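Local coordinates for protein putative methyltransferase (Emericella variicolor, PDB 7DMB) that probably transfers a methyl group from S-adenosylmethionine as a trans-acting partner of a polyketide synthase in calbistrin biosynthesis, and is seen here with S-adenosyl-L-homocysteine bound, at residues A[201-206]-A[231-236]; A[275-280]-A[301-306]; A[235-240]-A[259-264]. One frame throughout, in Å; residues are numbered along the deposited sequence.

Contact 1. Residues A[201-206]-A[231-236]; sequences RILEIG and SYVFTD. With SAH (S-adenosyl-L-homocysteine), chain C.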
loop_
_atom_site.group_PDB
_atom_site.type_symbol
_atom_site.label_atom_id
_atom_site.label_comp_id
_atom_site.label_asym_id
_atom_site.label_seq_id
_atom_site.Cartn_x
_atom_site.Cartn_y
_atom_site.Cartn_z
ATOM N N ARG A 201 -6.091 -18.154 13.168
ATOM C CA ARG A 201 -4.989 -18.519 12.284
ATOM C C ARG A 201 -4.895 -17.443 11.200
ATOM O O ARG A 201 -5.815 -17.285 10.393
ATOM C CB ARG A 201 -5.217 -19.918 11.706
ATOM C CG ARG A 201 -5.358 -20.995 12.804
ATOM C CD ARG A 201 -5.925 -22.312 12.278
ATOM N NE ARG A 201 -7.247 -22.144 11.667
ATOM C CZ ARG A 201 -7.844 -23.057 10.897
ATOM N NH1 ARG A 201 -7.239 -24.211 10.652
ATOM N NH2 ARG A 201 -9.043 -22.821 10.363
ATOM N N ILE A 202 -3.809 -16.668 11.222
ATOM C CA ILE A 202 -3.635 -15.507 10.348
ATOM C C ILE A 202 -2.428 -15.749 9.453
ATOM O O ILE A 202 -1.394 -16.251 9.915
ATOM C CB ILE A 202 -3.428 -14.176 11.111
ATOM C CG1 ILE A 202 -4.587 -13.848 12.028
ATOM C CG2 ILE A 202 -3.256 -13.001 10.132
ATOM C CD1 ILE A 202 -4.199 -13.941 13.485
ATOM N N LEU A 203 -2.559 -15.381 8.178
ATOM C CA LEU A 203 -1.439 -15.352 7.251
ATOM C C LEU A 203 -1.420 -13.982 6.594
ATOM O O LEU A 203 -2.460 -13.510 6.125
ATOM C CB LEU A 203 -1.553 -16.452 6.194
ATOM C CG LEU A 203 -0.353 -16.643 5.256
ATOM C CD1 LEU A 203 -0.050 -18.129 5.056
ATOM C CD2 LEU A 203 -0.605 -15.965 3.931
ATOM N N GLU A 204 -0.261 -13.331 6.560
ATOM C CA GLU A 204 -0.144 -12.066 5.828
ATOM C C GLU A 204 0.696 -12.263 4.562
ATOM O O GLU A 204 1.836 -12.748 4.632
ATOM C CB GLU A 204 0.444 -10.956 6.700
ATOM C CG GLU A 204 0.692 -9.667 5.924
ATOM C CD GLU A 204 1.127 -8.555 6.824
ATOM O OE1 GLU A 204 1.267 -8.819 8.043
ATOM O OE2 GLU A 204 1.332 -7.424 6.325
ATOM N N ILE A 205 0.107 -11.912 3.408
ATOM C CA ILE A 205 0.792 -11.902 2.117
ATOM C C ILE A 205 1.674 -10.662 2.035
ATOM O O ILE A 205 1.275 -9.579 2.477
ATOM C CB ILE A 205 -0.223 -11.898 0.948
ATOM C CG1 ILE A 205 -1.271 -13.003 1.095
ATOM C CG2 ILE A 205 0.498 -11.987 -0.414
ATOM C CD1 ILE A 205 -0.707 -14.355 0.886
ATOM N N GLY A 206 2.855 -10.810 1.434
ATOM C CA GLY A 206 3.751 -9.699 1.136
ATOM C C GLY A 206 3.914 -8.688 2.253
ATOM O O GLY A 206 3.816 -7.484 2.028
ATOM N N SER A 231 -1.625 -18.383 15.785
ATOM C CA SER A 231 -0.541 -18.514 14.829
ATOM C C SER A 231 -0.610 -17.321 13.881
ATOM O O SER A 231 -1.670 -17.052 13.302
ATOM C CB SER A 231 -0.685 -19.844 14.069
ATOM O OG SER A 231 0.331 -20.045 13.117
ATOM N N TYR A 232 0.503 -16.609 13.733
ATOM C CA TYR A 232 0.637 -15.569 12.711
ATOM C C TYR A 232 1.707 -16.011 11.722
ATOM O O TYR A 232 2.884 -16.102 12.082
ATOM C CB TYR A 232 0.992 -14.214 13.336
ATOM C CG TYR A 232 0.763 -13.024 12.421
ATOM C CD1 TYR A 232 -0.264 -12.125 12.673
ATOM C CD2 TYR A 232 1.570 -12.807 11.300
ATOM C CE1 TYR A 232 -0.494 -11.047 11.844
ATOM C CE2 TYR A 232 1.338 -11.723 10.452
ATOM C CZ TYR A 232 0.311 -10.841 10.735
ATOM O OH TYR A 232 0.063 -9.754 9.920
ATOM N N VAL A 233 1.309 -16.280 10.481
ATOM C CA VAL A 233 2.249 -16.622 9.415
ATOM C C VAL A 233 2.567 -15.338 8.647
ATOM O O VAL A 233 1.741 -14.816 7.899
ATOM C CB VAL A 233 1.706 -17.723 8.502
ATOM C CG1 VAL A 233 2.757 -18.104 7.488
ATOM C CG2 VAL A 233 1.267 -18.958 9.337
ATOM N N PHE A 234 3.766 -14.811 8.879
ATOM C CA PHE A 234 4.314 -13.656 8.171
ATOM C C PHE A 234 4.950 -14.147 6.876
ATOM O O PHE A 234 5.907 -14.929 6.917
ATOM C CB PHE A 234 5.341 -12.972 9.079
ATOM C CG PHE A 234 5.965 -11.696 8.525
ATOM C CD1 PHE A 234 5.665 -10.469 9.092
ATOM C CD2 PHE A 234 6.907 -11.734 7.502
ATOM C CE1 PHE A 234 6.253 -9.294 8.620
ATOM C CE2 PHE A 234 7.501 -10.573 7.028
ATOM C CZ PHE A 234 7.170 -9.349 7.581
ATOM N N THR A 235 4.411 -13.735 5.728
ATOM C CA THR A 235 4.986 -14.163 4.457
ATOM C C THR A 235 5.275 -12.971 3.561
ATOM O O THR A 235 4.703 -11.883 3.701
ATOM C CB THR A 235 4.101 -15.178 3.684
ATOM O OG1 THR A 235 2.924 -14.541 3.161
ATOM C CG2 THR A 235 3.710 -16.343 4.588
ATOM N N ASP A 236 6.202 -13.214 2.639
ATOM C CA ASP A 236 6.534 -12.305 1.558
ATOM C C ASP A 236 7.019 -13.182 0.419
ATOM O O ASP A 236 7.327 -14.363 0.612
ATOM C CB ASP A 236 7.601 -11.266 1.972
ATOM C CG ASP A 236 7.657 -10.057 1.025
ATOM O OD1 ASP A 236 8.401 -10.119 0.020
ATOM O OD2 ASP A 236 6.947 -9.058 1.280
HETATM N N SAH C . 3.193 -4.831 3.045
HETATM C CA SAH C . 4.325 -3.962 2.621
HETATM C CB SAH C . 3.850 -2.776 1.775
HETATM C CG SAH C . 3.624 -3.139 0.322
HETATM S SD SAH C . 5.150 -3.489 -0.605
HETATM C C SAH C . 5.061 -3.450 3.863
HETATM O O SAH C . 6.308 -3.439 3.803
HETATM O OXT SAH C . 4.361 -3.112 4.847
HETATM C "C5'" SAH C . 4.684 -5.007 -1.475
HETATM C "C4'" SAH C . 5.279 -6.240 -0.827
HETATM O "O4'" SAH C . 4.715 -7.417 -1.456
HETATM C "C3'" SAH C . 6.798 -6.349 -0.980
HETATM O "O3'" SAH C . 7.375 -6.675 0.278
HETATM C "C2'" SAH C . 6.966 -7.450 -2.032
HETATM O "O2'" SAH C . 8.149 -8.211 -1.912
HETATM C "C1'" SAH C . 5.743 -8.321 -1.779
HETATM N N9 SAH C . 5.327 -9.073 -2.958
HETATM C C8 SAH C . 5.434 -8.646 -4.257
HETATM N N7 SAH C . 4.977 -9.507 -5.130
HETATM C C5 SAH C . 4.552 -10.580 -4.362
HETATM C C6 SAH C . 3.971 -11.816 -4.707
HETATM N N6 SAH C . 3.722 -12.188 -5.958
HETATM N N1 SAH C . 3.662 -12.664 -3.695
HETATM C C2 SAH C . 3.920 -12.281 -2.438
HETATM N N3 SAH C . 4.458 -11.147 -1.998
HETATM C C4 SAH C . 4.760 -10.324 -3.018
HETATM O O HOH W 1 -1.541 -18.712 11.110
HETATM O O HOH W 2 3.635 -13.469 0.463
#
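Ile-202 and Tyr-232 sit side by side on two parallel strands, 201-205 and 231-236, whose axes approach to 4.6 Å and run 11° apart. These are the two strands of a beta-alpha-beta unit of the Rossmann-like methyltransferase sheet, with helix 211-220 as the crossover. The backbone ladder passes from Ile-202 N to Ser-231 O, from Val-233 N to Ile-202 O (2.8 Å) and from Glu-204 N to Val-233 O. Glu-204 O is gripped twice by Thr-235, through its N and, at 2.6 Å, through OG1.

On the side facing helix 211-220, CG2 of Ile-202 lies over one face of the Tyr-232 ring in a CH-pi contact. The Glu-204 chain is fully extended (chi1 175°), which carries OE1 to the edge of that ring, in its plane, where Tyr-232 OH bonds to it, though the very short modelled length is doubtful; Thr-213 OG1 also binds OE1. On the reverse side, Leu-203 CD1 packs 3.7 Å from Val-233 CG1.

Both segments reach the ligand at their C-terminal residues. Gly-206 O accepts from the amino N of SAH, and the Asp-236 carboxylate holds the ribose diol: OD1 takes O2' at 2.7 Å and OD2 takes O3' at 2.6 Å.

Contact 2. Residues A[275-280]-A[301-306]; sequences AYDVVI and LLQPKG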
loop_
_atom_site.group_PDB
_atom_site.type_symbol
_atom_site.label_atom_id
_atom_site.label_comp_id
_atom_site.label_asym_id
_atom_site.label_seq_id
_atom_site.Cartn_x
_atom_site.Cartn_y
_atom_site.Cartn_z
ATOM N N ALA A 275 -6.519 -23.619 5.733
ATOM C CA ALA A 275 -6.014 -23.695 7.093
ATOM C C ALA A 275 -5.921 -22.333 7.775
ATOM O O ALA A 275 -5.251 -22.210 8.810
ATOM C CB ALA A 275 -4.646 -24.380 7.094
ATOM N N TYR A 276 -6.596 -21.315 7.250
ATOM C CA TYR A 276 -6.443 -19.970 7.782
ATOM C C TYR A 276 -7.789 -19.274 7.847
ATOM O O TYR A 276 -8.623 -19.402 6.940
ATOM C CB TYR A 276 -5.445 -19.155 6.939
ATOM C CG TYR A 276 -4.046 -19.742 7.006
ATOM C CD1 TYR A 276 -3.202 -19.468 8.084
ATOM C CD2 TYR A 276 -3.583 -20.595 6.011
ATOM C CE1 TYR A 276 -1.905 -20.033 8.156
ATOM C CE2 TYR A 276 -2.308 -21.154 6.074
ATOM C CZ TYR A 276 -1.479 -20.875 7.151
ATOM O OH TYR A 276 -0.223 -21.421 7.180
ATOM N N ASP A 277 -7.984 -18.527 8.927
ATOM C CA ASP A 277 -9.226 -17.809 9.154
ATOM C C ASP A 277 -9.201 -16.430 8.520
ATOM O O ASP A 277 -10.228 -15.956 8.028
ATOM C CB ASP A 277 -9.480 -17.699 10.654
ATOM C CG ASP A 277 -9.379 -19.035 11.335
ATOM O OD1 ASP A 277 -10.110 -19.950 10.887
ATOM O OD2 ASP A 277 -8.548 -19.187 12.266
ATOM N N VAL A 278 -8.048 -15.768 8.540
ATOM C CA VAL A 278 -7.909 -14.420 8.002
ATOM C C VAL A 278 -6.608 -14.365 7.216
ATOM O O VAL A 278 -5.553 -14.784 7.712
ATOM C CB VAL A 278 -7.925 -13.336 9.105
ATOM C CG1 VAL A 278 -7.849 -11.933 8.488
ATOM C CG2 VAL A 278 -9.187 -13.454 9.970
ATOM N N VAL A 279 -6.682 -13.868 5.987
ATOM C CA VAL A 279 -5.495 -13.539 5.201
ATOM C C VAL A 279 -5.404 -12.022 5.131
ATOM O O VAL A 279 -6.389 -11.356 4.787
ATOM C CB VAL A 279 -5.543 -14.161 3.790
ATOM C CG1 VAL A 279 -4.484 -13.545 2.887
ATOM C CG2 VAL A 279 -5.360 -15.675 3.866
ATOM N N ILE A 280 -4.238 -11.480 5.485
ATOM C CA ILE A 280 -3.977 -10.043 5.445
ATOM C C ILE A 280 -3.106 -9.732 4.230
ATOM O O ILE A 280 -2.146 -10.462 3.941
ATOM C CB ILE A 280 -3.286 -9.552 6.735
ATOM C CG1 ILE A 280 -3.994 -10.063 8.009
ATOM C CG2 ILE A 280 -3.138 -8.025 6.739
ATOM C CD1 ILE A 280 -5.210 -9.296 8.357
ATOM N N LEU A 301 -6.173 -20.679 0.523
ATOM C CA LEU A 301 -5.635 -20.677 1.881
ATOM C C LEU A 301 -6.717 -20.566 2.953
ATOM O O LEU A 301 -6.484 -20.991 4.096
ATOM C CB LEU A 301 -4.625 -19.531 2.047
ATOM C CG LEU A 301 -3.296 -19.681 1.303
ATOM C CD1 LEU A 301 -2.567 -18.354 1.180
ATOM C CD2 LEU A 301 -2.402 -20.713 2.003
ATOM N N LEU A 302 -7.887 -20.022 2.622
ATOM C CA LEU A 302 -8.885 -19.686 3.636
ATOM C C LEU A 302 -9.830 -20.847 3.948
ATOM O O LEU A 302 -10.222 -21.605 3.058
ATOM C CB LEU A 302 -9.696 -18.477 3.173
ATOM C CG LEU A 302 -8.890 -17.177 3.239
ATOM C CD1 LEU A 302 -9.548 -16.050 2.426
ATOM C CD2 LEU A 302 -8.711 -16.781 4.716
ATOM N N GLN A 303 -10.203 -20.968 5.225
ATOM C CA GLN A 303 -11.237 -21.902 5.643
ATOM C C GLN A 303 -12.580 -21.437 5.060
ATOM O O GLN A 303 -12.688 -20.315 4.574
ATOM C CB GLN A 303 -11.282 -22.038 7.160
ATOM C CG GLN A 303 -11.736 -20.804 7.910
ATOM C CD GLN A 303 -12.963 -21.046 8.758
ATOM O OE1 GLN A 303 -13.896 -21.759 8.360
ATOM N NE2 GLN A 303 -12.978 -20.445 9.946
ATOM N N PRO A 304 -13.607 -22.298 5.032
ATOM C CA PRO A 304 -14.837 -21.934 4.284
ATOM C C PRO A 304 -15.522 -20.677 4.796
ATOM O O PRO A 304 -16.211 -20.011 4.015
ATOM C CB PRO A 304 -15.736 -23.179 4.428
ATOM C CG PRO A 304 -15.090 -24.050 5.478
ATOM C CD PRO A 304 -13.650 -23.672 5.561
ATOM N N LYS A 305 -15.328 -20.302 6.060
ATOM C CA LYS A 305 -15.852 -19.051 6.599
ATOM C C LYS A 305 -14.785 -17.963 6.721
ATOM O O LYS A 305 -15.023 -16.948 7.376
ATOM C CB LYS A 305 -16.512 -19.300 7.960
ATOM C CG LYS A 305 -17.786 -20.168 7.876
ATOM C CD LYS A 305 -17.998 -21.028 9.131
ATOM C CE LYS A 305 -19.183 -20.537 9.961
ATOM N NZ LYS A 305 -19.069 -20.914 11.412
ATOM N N GLY A 306 -13.618 -18.141 6.089
ATOM C CA GLY A 306 -12.522 -17.208 6.261
ATOM C C GLY A 306 -12.698 -15.891 5.493
ATOM O O GLY A 306 -13.612 -15.717 4.688
#
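The carboxylate oxygen OD1 of Asp-277 is held by two partners: Gln-303 NE2 donates to it at 3.1 Å, and Arg-201 of the neighbouring strand forms a salt bridge to it through NH2. The amide comes in on the anti side of OD1, 25° out of the carboxylate plane, and the two flat groups stand 75° apart. CG of Gln-303 is tucked between its own N and carbonyl carbon (chi1 67°) and the chain bends at chi2, which swings NE2 over to Asp-277. OE1 meanwhile accepts from Lys-305 N, well above the carbonyl plane, and so braces the type I turn from Gln-303 to Gly-306.

The parallel pairing itself is brief. Gln-303 N donates to Tyr-276 O at 2.8 Å, and Tyr-276 N gives Leu-301 O a weak bond at 3.2 Å. That same carbonyl oxygen lies at the edge of the Tyr-276 ring, in its plane, while the ring runs alongside Leu-301. Leu-302 CD2 meets Val-279 CG2 at 3.6 Å.

Segment 301-306 carries the chain from the end of helix 291-301 into strand 306-313, the parallel neighbour of 276-282; strand 200-205 flanks 276-282 across from it, and Leu-302 also touches Val-382 on strand 375-382.

Contact 3. Residues A[235-240]-A[259-264]; sequences TDISPL and ALDISK. With SAH (S-adenosyl-L-homocysteine), chain C.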
loop_
_atom_site.group_PDB
_atom_site.type_symbol
_atom_site.label_atom_id
_atom_site.label_comp_id
_atom_site.label_asym_id
_atom_site.label_seq_id
_atom_site.Cartn_x
_atom_site.Cartn_y
_atom_site.Cartn_z
ATOM N N THR A 235 4.411 -13.735 5.728
ATOM C CA THR A 235 4.986 -14.163 4.457
ATOM C C THR A 235 5.275 -12.971 3.561
ATOM O O THR A 235 4.703 -11.883 3.701
ATOM C CB THR A 235 4.101 -15.178 3.684
ATOM O OG1 THR A 235 2.924 -14.541 3.161
ATOM C CG2 THR A 235 3.710 -16.343 4.588
ATOM N N ASP A 236 6.202 -13.214 2.639
ATOM C CA ASP A 236 6.534 -12.305 1.558
ATOM C C ASP A 236 7.019 -13.182 0.419
ATOM O O ASP A 236 7.327 -14.363 0.612
ATOM C CB ASP A 236 7.601 -11.266 1.972
ATOM C CG ASP A 236 7.657 -10.057 1.025
ATOM O OD1 ASP A 236 8.401 -10.119 0.020
ATOM O OD2 ASP A 236 6.947 -9.058 1.280
ATOM N N ILE A 237 7.057 -12.614 -0.782
ATOM C CA ILE A 237 7.706 -13.346 -1.859
ATOM C C ILE A 237 9.217 -13.367 -1.672
ATOM O O ILE A 237 9.899 -14.255 -2.202
ATOM C CB ILE A 237 7.343 -12.737 -3.223
ATOM C CG1 ILE A 237 7.642 -13.738 -4.347
ATOM C CG2 ILE A 237 8.072 -11.409 -3.420
ATOM C CD1 ILE A 237 7.196 -13.277 -5.740
ATOM N N SER A 238 9.755 -12.402 -0.928
ATOM C CA SER A 238 11.189 -12.238 -0.748
ATOM C C SER A 238 11.574 -12.572 0.684
ATOM O O SER A 238 11.126 -11.883 1.609
ATOM C CB SER A 238 11.606 -10.809 -1.081
ATOM O OG SER A 238 12.984 -10.641 -0.828
ATOM N N PRO A 239 12.391 -13.606 0.916
ATOM C CA PRO A 239 12.856 -13.889 2.284
ATOM C C PRO A 239 13.836 -12.862 2.823
ATOM O O PRO A 239 14.192 -12.944 4.001
ATOM C CB PRO A 239 13.524 -15.272 2.151
ATOM C CG PRO A 239 13.054 -15.817 0.806
ATOM C CD PRO A 239 12.879 -14.606 -0.052
ATOM N N LEU A 240 14.284 -11.902 2.009
ATOM C CA LEU A 240 15.246 -10.919 2.492
ATOM C C LEU A 240 14.662 -10.030 3.584
ATOM O O LEU A 240 15.419 -9.400 4.324
ATOM C CB LEU A 240 15.758 -10.072 1.324
ATOM C CG LEU A 240 16.604 -10.880 0.333
ATOM C CD1 LEU A 240 16.984 -10.040 -0.888
ATOM C CD2 LEU A 240 17.843 -11.473 1.022
ATOM N N ALA A 259 8.461 -17.929 3.040
ATOM C CA ALA A 259 8.294 -17.292 1.736
ATOM C C ALA A 259 7.012 -17.773 1.063
ATOM O O ALA A 259 6.563 -18.905 1.272
ATOM C CB ALA A 259 9.493 -17.577 0.830
ATOM N N LEU A 260 6.416 -16.898 0.247
ATOM C CA LEU A 260 5.194 -17.237 -0.474
ATOM C C LEU A 260 4.984 -16.268 -1.628
ATOM O O LEU A 260 5.010 -15.041 -1.440
ATOM C CB LEU A 260 3.971 -17.214 0.439
ATOM C CG LEU A 260 2.655 -17.339 -0.329
ATOM C CD1 LEU A 260 2.576 -18.719 -0.988
ATOM C CD2 LEU A 260 1.463 -17.130 0.576
ATOM N N ASP A 261 4.777 -16.838 -2.814
ATOM C CA ASP A 261 4.417 -16.118 -4.029
ATOM C C ASP A 261 2.926 -16.332 -4.250
ATOM O O ASP A 261 2.512 -17.415 -4.679
ATOM C CB ASP A 261 5.230 -16.644 -5.211
ATOM C CG ASP A 261 4.922 -15.926 -6.524
ATOM O OD1 ASP A 261 5.680 -16.170 -7.486
ATOM O OD2 ASP A 261 3.926 -15.157 -6.614
ATOM N N ILE A 262 2.117 -15.303 -3.965
ATOM C CA ILE A 262 0.662 -15.461 -4.050
ATOM C C ILE A 262 0.154 -15.500 -5.485
ATOM O O ILE A 262 -1.010 -15.871 -5.709
ATOM C CB ILE A 262 -0.039 -14.362 -3.225
ATOM C CG1 ILE A 262 -1.509 -14.714 -2.924
ATOM C CG2 ILE A 262 0.074 -13.000 -3.915
ATOM C CD1 ILE A 262 -1.733 -16.020 -2.175
ATOM N N SER A 263 0.993 -15.171 -6.474
ATOM C CA SER A 263 0.581 -15.359 -7.865
ATOM C C SER A 263 0.571 -16.824 -8.296
ATOM O O SER A 263 0.136 -17.108 -9.416
ATOM C CB SER A 263 1.475 -14.553 -8.829
ATOM O OG SER A 263 2.831 -14.993 -8.851
ATOM N N LYS A 264 1.020 -17.748 -7.446
ATOM C CA LYS A 264 1.118 -19.161 -7.777
ATOM C C LYS A 264 0.488 -19.988 -6.668
ATOM O O LYS A 264 0.278 -19.507 -5.552
ATOM C CB LYS A 264 2.572 -19.602 -7.978
ATOM C CG LYS A 264 3.235 -18.942 -9.167
ATOM C CD LYS A 264 4.728 -19.202 -9.175
ATOM C CE LYS A 264 5.408 -18.268 -10.160
ATOM N NZ LYS A 264 6.097 -18.993 -11.245
HETATM N N SAH C . 3.193 -4.831 3.045
HETATM C CA SAH C . 4.325 -3.962 2.621
HETATM C CB SAH C . 3.850 -2.776 1.775
HETATM C CG SAH C . 3.624 -3.139 0.322
HETATM S SD SAH C . 5.150 -3.489 -0.605
HETATM C C SAH C . 5.061 -3.450 3.863
HETATM O O SAH C . 6.308 -3.439 3.803
HETATM O OXT SAH C . 4.361 -3.112 4.847
HETATM C "C5'" SAH C . 4.684 -5.007 -1.475
HETATM C "C4'" SAH C . 5.279 -6.240 -0.827
HETATM O "O4'" SAH C . 4.715 -7.417 -1.456
HETATM C "C3'" SAH C . 6.798 -6.349 -0.980
HETATM O "O3'" SAH C . 7.375 -6.675 0.278
HETATM C "C2'" SAH C . 6.966 -7.450 -2.032
HETATM O "O2'" SAH C . 8.149 -8.211 -1.912
HETATM C "C1'" SAH C . 5.743 -8.321 -1.779
HETATM N N9 SAH C . 5.327 -9.073 -2.958
HETATM C C8 SAH C . 5.434 -8.646 -4.257
HETATM N N7 SAH C . 4.977 -9.507 -5.130
HETATM C C5 SAH C . 4.552 -10.580 -4.362
HETATM C C6 SAH C . 3.971 -11.816 -4.707
HETATM N N6 SAH C . 3.722 -12.188 -5.958
HETATM N N1 SAH C . 3.662 -12.664 -3.695
HETATM C C2 SAH C . 3.920 -12.281 -2.438
HETATM N N3 SAH C . 4.458 -11.147 -1.998
HETATM C C4 SAH C . 4.760 -10.324 -3.018
HETATM O O HOH W 2 3.635 -13.469 0.463
#
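The adenosine pocket of this methyltransferase fold is formed in part here, where the chain leaving strand 229-236 meets the loop that follows strand 255-259. One backbone bond joins the two: Leu-260 N donates to Asp-236 O at 2.7 Å. A water bridges them again, donating to both Thr-235 OG1 and Leu-260 O. Thr-235 CB packs on Leu-260 CB at 3.8 Å, and at the surface Pro-239 CG touches Ala-259 CB.

Ile-237 and Asp-261 lie alongside one another and point the same way. With CG1 of Ile-237 anti to the backbone N (chi1 -162°), its CD1 is carried to a place beside both the carboxylate and the base, 3.6 Å from Asp-261 CG and 3.6 Å from SAH N6. The other branch, CG2 of Ile-237, comes within 3.5 Å of C4 of SAH.

The base is read along its N1/N6 edge. SAH N6 donates to Asp-261 OD2 at 3.0 Å, and Ile-262 N donates to SAH N1 at 3.1 Å. OD2 also takes Ser-263 N, closing an Asx turn, and the Ser-263 hydroxyl, in a bond whose very short modelled length is doubtful. Asp-236 forms the matching Asx turn, its OD1 using the anti lone pair for Ser-238 N.

Each aspartate therefore accepts from the backbone N two residues on, as well as from the ligand, which holds its carboxylate in place. An acceptor opposite N6 and a donor opposite N1 match the hydrogen-bonding pattern of adenine, and the negative charge of Asp-261 would probably polarise the amino group and strengthen the bond.

In the fold
All three contacts reach one mixed sheet, in which strands 255-259, 229-236, 200-205, 276-282 and 306-313 run parallel in that order; contact 3 lies at the loops beyond the strand ends. Contact 1 opens first along the chain; contact 3 starts where it ends, sharing Thr-235 and Asp-236, and contact 2 follows. Centres of contacts 1 and 3 lie about 10 Å apart, 1 and 2 about 11 Å, 2 and 3 about 17 Å. Probable backbone bonds tie strand 200-205 to Ile-280 of contact 2, while Ile-205 and Leu-301 both pack on Leu-260 and Ile-262 of contact 3. Contacts 1 and 3 thus build the SAH pocket at the C-terminal ends of parallel strands, and contact 2 extends the sheet away from it.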